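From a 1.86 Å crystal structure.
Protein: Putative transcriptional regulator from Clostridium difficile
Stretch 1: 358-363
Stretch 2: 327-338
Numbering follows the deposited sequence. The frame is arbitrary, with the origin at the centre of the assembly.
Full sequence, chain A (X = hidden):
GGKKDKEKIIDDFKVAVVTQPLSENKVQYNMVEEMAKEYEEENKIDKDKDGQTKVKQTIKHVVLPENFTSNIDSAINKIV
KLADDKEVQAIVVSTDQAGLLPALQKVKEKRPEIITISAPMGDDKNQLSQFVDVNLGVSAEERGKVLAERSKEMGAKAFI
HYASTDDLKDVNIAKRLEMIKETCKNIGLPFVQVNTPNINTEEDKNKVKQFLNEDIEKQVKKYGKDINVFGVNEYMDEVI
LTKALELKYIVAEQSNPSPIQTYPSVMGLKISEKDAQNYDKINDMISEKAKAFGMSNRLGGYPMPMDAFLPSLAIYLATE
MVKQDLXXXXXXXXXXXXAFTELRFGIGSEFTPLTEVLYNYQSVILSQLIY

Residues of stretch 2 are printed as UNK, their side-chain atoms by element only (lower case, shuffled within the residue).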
# COMPACT_ATOMS: atom_id res chain seq x y z
N LEU A 358 5.75 -8.89 -19.60
CA LEU A 358 6.31 -7.98 -18.58
C LEU A 358 6.21 -8.63 -17.20
O LEU A 358 5.48 -8.17 -16.31
CB LEU A 358 5.61 -6.60 -18.62
CG LEU A 358 5.56 -5.92 -20.01
CD1 LEU A 358 4.89 -4.53 -19.95
CD2 LEU A 358 6.96 -5.85 -20.59
N TYR A 359 6.96 -9.71 -17.05
CA TYR A 359 6.89 -10.53 -15.85
C TYR A 359 7.54 -9.83 -14.66
O TYR A 359 7.24 -10.16 -13.50
CB TYR A 359 7.55 -11.89 -16.13
CG TYR A 359 9.03 -11.76 -16.27
CD1 TYR A 359 9.84 -11.77 -15.14
CD2 TYR A 359 9.61 -11.55 -17.50
CE1 TYR A 359 11.20 -11.61 -15.23
CE2 TYR A 359 10.98 -11.38 -17.61
CZ TYR A 359 11.76 -11.43 -16.49
OH TYR A 359 13.10 -11.27 -16.59
N ASN A 360 8.43 -8.87 -14.93
CA ASN A 360 9.16 -8.21 -13.85
C ASN A 360 8.39 -7.04 -13.24
O ASN A 360 8.96 -6.25 -12.47
CB ASN A 360 10.58 -7.81 -14.27
CG ASN A 360 10.59 -6.67 -15.23
OD1 ASN A 360 9.74 -6.61 -16.11
ND2 ASN A 360 11.53 -5.74 -15.06
N TYR A 361 7.11 -6.92 -13.57
CA TYR A 361 6.22 -5.99 -12.85
C TYR A 361 5.14 -6.85 -12.29
O TYR A 361 4.44 -7.51 -13.05
CB TYR A 361 5.66 -4.86 -13.77
CG TYR A 361 4.85 -3.87 -12.95
CD1 TYR A 361 3.64 -4.26 -12.38
CD2 TYR A 361 5.30 -2.57 -12.71
CE1 TYR A 361 2.91 -3.39 -11.58
CE2 TYR A 361 4.56 -1.71 -11.89
CZ TYR A 361 3.36 -2.12 -11.36
OH TYR A 361 2.57 -1.31 -10.58
N GLN A 362 5.01 -6.89 -10.96
CA GLN A 362 4.06 -7.79 -10.32
C GLN A 362 3.19 -6.98 -9.39
O GLN A 362 3.72 -6.21 -8.60
CB GLN A 362 4.80 -8.87 -9.51
CG GLN A 362 5.55 -9.91 -10.41
CD GLN A 362 4.66 -11.00 -10.98
OE1 GLN A 362 3.60 -11.30 -10.43
NE2 GLN A 362 5.14 -11.67 -12.06
N SER A 363 1.87 -7.06 -9.56
CA SER A 363 0.98 -6.34 -8.67
C SER A 363 0.55 -7.32 -7.61
O SER A 363 0.54 -8.53 -7.85
CB SER A 363 -0.20 -5.72 -9.40
OG SER A 363 -1.04 -6.69 -9.95
N UNK A 327 18.81 -12.79 -9.94
CA UNK A 327 18.42 -11.68 -10.80
C UNK A 327 16.88 -11.69 -10.95
O UNK A 327 16.18 -12.56 -10.39
o UNK A 327 18.72 -13.02 -12.81
c UNK A 327 20.68 -11.77 -12.05
c UNK A 327 19.13 -11.80 -12.18
N UNK A 328 16.36 -10.72 -11.70
CA UNK A 328 14.90 -10.54 -11.86
C UNK A 328 14.20 -11.83 -12.32
O UNK A 328 13.08 -12.10 -11.92
o UNK A 328 14.50 -7.47 -14.95
c UNK A 328 15.16 -9.67 -14.28
c UNK A 328 14.60 -9.41 -12.85
n UNK A 328 15.94 -8.54 -16.27
c UNK A 328 15.17 -8.46 -15.19
N UNK A 329 14.87 -12.63 -13.17
CA UNK A 329 14.28 -13.84 -13.70
C UNK A 329 14.01 -14.85 -12.60
O UNK A 329 13.04 -15.58 -12.68
c UNK A 329 16.72 -12.91 -15.88
o UNK A 329 17.33 -12.60 -16.94
c UNK A 329 15.16 -14.54 -14.75
c UNK A 329 15.44 -13.73 -16.00
o UNK A 329 17.12 -12.56 -14.74
N UNK A 330 14.87 -14.87 -11.58
CA UNK A 330 14.77 -15.85 -10.49
C UNK A 330 13.63 -15.56 -9.52
O UNK A 330 13.05 -16.49 -8.95
c UNK A 330 16.05 -15.89 -9.67
o UNK A 330 17.16 -17.40 -11.09
o UNK A 330 18.26 -15.62 -10.43
c UNK A 330 17.24 -16.33 -10.46
N UNK A 331 13.31 -14.28 -9.33
CA UNK A 331 12.35 -13.90 -8.29
C UNK A 331 10.99 -13.39 -8.81
O UNK A 331 10.01 -13.46 -8.09
c UNK A 331 13.16 -11.48 -7.87
c UNK A 331 12.96 -12.87 -7.27
c UNK A 331 14.29 -13.40 -6.68
N UNK A 332 10.93 -12.92 -10.06
CA UNK A 332 9.72 -12.31 -10.58
C UNK A 332 8.80 -13.40 -11.15
O UNK A 332 8.77 -13.65 -12.36
s UNK A 332 10.84 -9.79 -10.90
c UNK A 332 10.02 -11.23 -11.60
N UNK A 333 8.08 -14.05 -10.23
CA UNK A 333 7.17 -15.16 -10.53
C UNK A 333 6.15 -15.21 -9.39
O UNK A 333 6.55 -15.17 -8.23
o UNK A 333 7.05 -18.34 -9.39
o UNK A 333 6.48 -18.10 -11.48
c UNK A 333 7.10 -17.72 -10.48
c UNK A 333 7.97 -16.46 -10.58
N UNK A 334 4.84 -15.29 -9.70
CA UNK A 334 3.84 -15.23 -8.61
C UNK A 334 4.02 -16.27 -7.50
O UNK A 334 3.92 -15.91 -6.31
c UNK A 334 2.53 -15.50 -9.35
c UNK A 334 4.18 -15.40 -11.01
c UNK A 334 2.78 -15.04 -10.72
N UNK A 335 4.31 -17.52 -7.86
CA UNK A 335 4.51 -18.59 -6.85
C UNK A 335 5.71 -18.31 -5.96
O UNK A 335 5.64 -18.46 -4.73
o UNK A 335 3.38 -21.40 -8.93
o UNK A 335 2.21 -20.06 -7.61
c UNK A 335 3.31 -20.52 -8.04
c UNK A 335 4.64 -19.98 -7.48
N UNK A 336 6.80 -17.85 -6.55
CA UNK A 336 7.98 -17.49 -5.78
C UNK A 336 7.68 -16.36 -4.78
O UNK A 336 8.02 -16.46 -3.60
c UNK A 336 12.47 -17.42 -4.92
c UNK A 336 12.60 -16.15 -4.39
c UNK A 336 11.35 -17.72 -5.67
o UNK A 336 13.68 -15.81 -3.64
c UNK A 336 11.65 -15.18 -4.62
c UNK A 336 9.14 -17.09 -6.71
c UNK A 336 10.54 -15.49 -5.38
c UNK A 336 10.37 -16.76 -5.92
N UNK A 337 7.03 -15.30 -5.25
CA UNK A 337 6.77 -14.14 -4.40
C UNK A 337 5.71 -14.40 -3.31
O UNK A 337 5.82 -13.88 -2.18
c UNK A 337 8.47 -11.63 -5.37
c UNK A 337 6.36 -12.96 -5.29
c UNK A 337 6.87 -11.61 -7.35
c UNK A 337 7.46 -12.42 -6.20
N UNK A 338 4.72 -15.23 -3.62
CA UNK A 338 3.75 -15.66 -2.63
C UNK A 338 4.40 -16.52 -1.54
O UNK A 338 4.14 -16.30 -0.34
c UNK A 338 2.56 -16.38 -3.31
c UNK A 338 1.74 -15.40 -4.12
c UNK A 338 0.72 -16.04 -5.05
o UNK A 338 0.27 -17.19 -4.79
o UNK A 338 0.37 -15.36 -6.04

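Position 327 has three side-chain atoms, a carbon carrying one oxygen and one carbon, and lies out of reach of stretch 1: Thr-327. It sits just before a helix without capping it through its side chain; instead its hydroxyl bonds to the carboxylate of position 329.

Position 328 has three carbons, the third bearing two further atoms, modelled as oxygen and nitrogen, which marks an amide; its second carbon lies against the hydroxyl of Tyr-359, and its amide end extends beside Asn-360: Gln-328. CG is 3.5 Å from Tyr-359 OH; a long, flexible chain can follow both neighbours.

At 329, three carbons end in two oxygens, a carboxylate, and the second carbon also meets the hydroxyl of Tyr-359: Glu-329. CG approaches Tyr-359 OH to 3.4 Å, while OE1 accepts from Thr-327 OG1 (2.5 Å).

Position 330 has two carbons, the second with two oxygens, and points away from stretch 1: Asp-330. The short carboxylate reaches back to the helix start, where OD2 accepts from Thr-327 N (2.9 Å).

Position 331 carries three carbons, branched at the first, without touching stretch 1: Val-331, an apolar side chain suited to its buried site.

At 332 a carbon is followed by sulfur, pointing toward stretch 1 and touching Tyr-359 and Asn-360: Cys-332. SG lies 3.7 Å from Asn-360 CA, and CB 3.6 Å from Tyr-359 CD1. So small a side chain fits where the backbones come close, the CA atoms of Cys-332 and Asn-360 being 5.3 Å apart.

Position 333 shows two carbons, the second carrying two oxygens, and points away: Asp-333. It caps the next helix, OD2 accepting from the N of position 336 (2.9 Å).

At 334, three carbons close a ring onto the backbone nitrogen, beside the amide of Gln-362: Pro-334. CG lies 3.8 Å from Gln-362 OE1; in the first turn of a helix, the missing N-H costs no helical hydrogen bond.

Position 335 has two carbons and two terminal oxygens, out of reach: Asp-335, a charged side chain in an exposed place. Position 336 has one carbon, then a six-carbon ring bearing oxygen, also out of reach: Tyr-336, whose hydroxyl-bearing ring suits a partly exposed place.

Position 337 has four carbons, forked at the second, pointing toward Gln-362: Leu-337. In this buried site its apolar CD1 packs 3.7 Å from CG in the aliphatic part of Gln-362. Position 338 has three carbons, the third carrying two oxygens, out of reach: Glu-338, whose OE2 is hydrogen-bonded elsewhere in the structure.

The contact works mainly by packing, with no clear hydrogen bond across it. The turn and the start of the strand lie against the junction between two helices, the two stretches together burying 378 Å². Tyr-359 reaches along the first helix, Asn-360 meets Cys-332, and Gln-362, its NE2 donating to Tyr-359 O (3.0 Å), packs against Pro-334 and Leu-337.

Stretch 2 327-338: TQEDVCDPDYLE
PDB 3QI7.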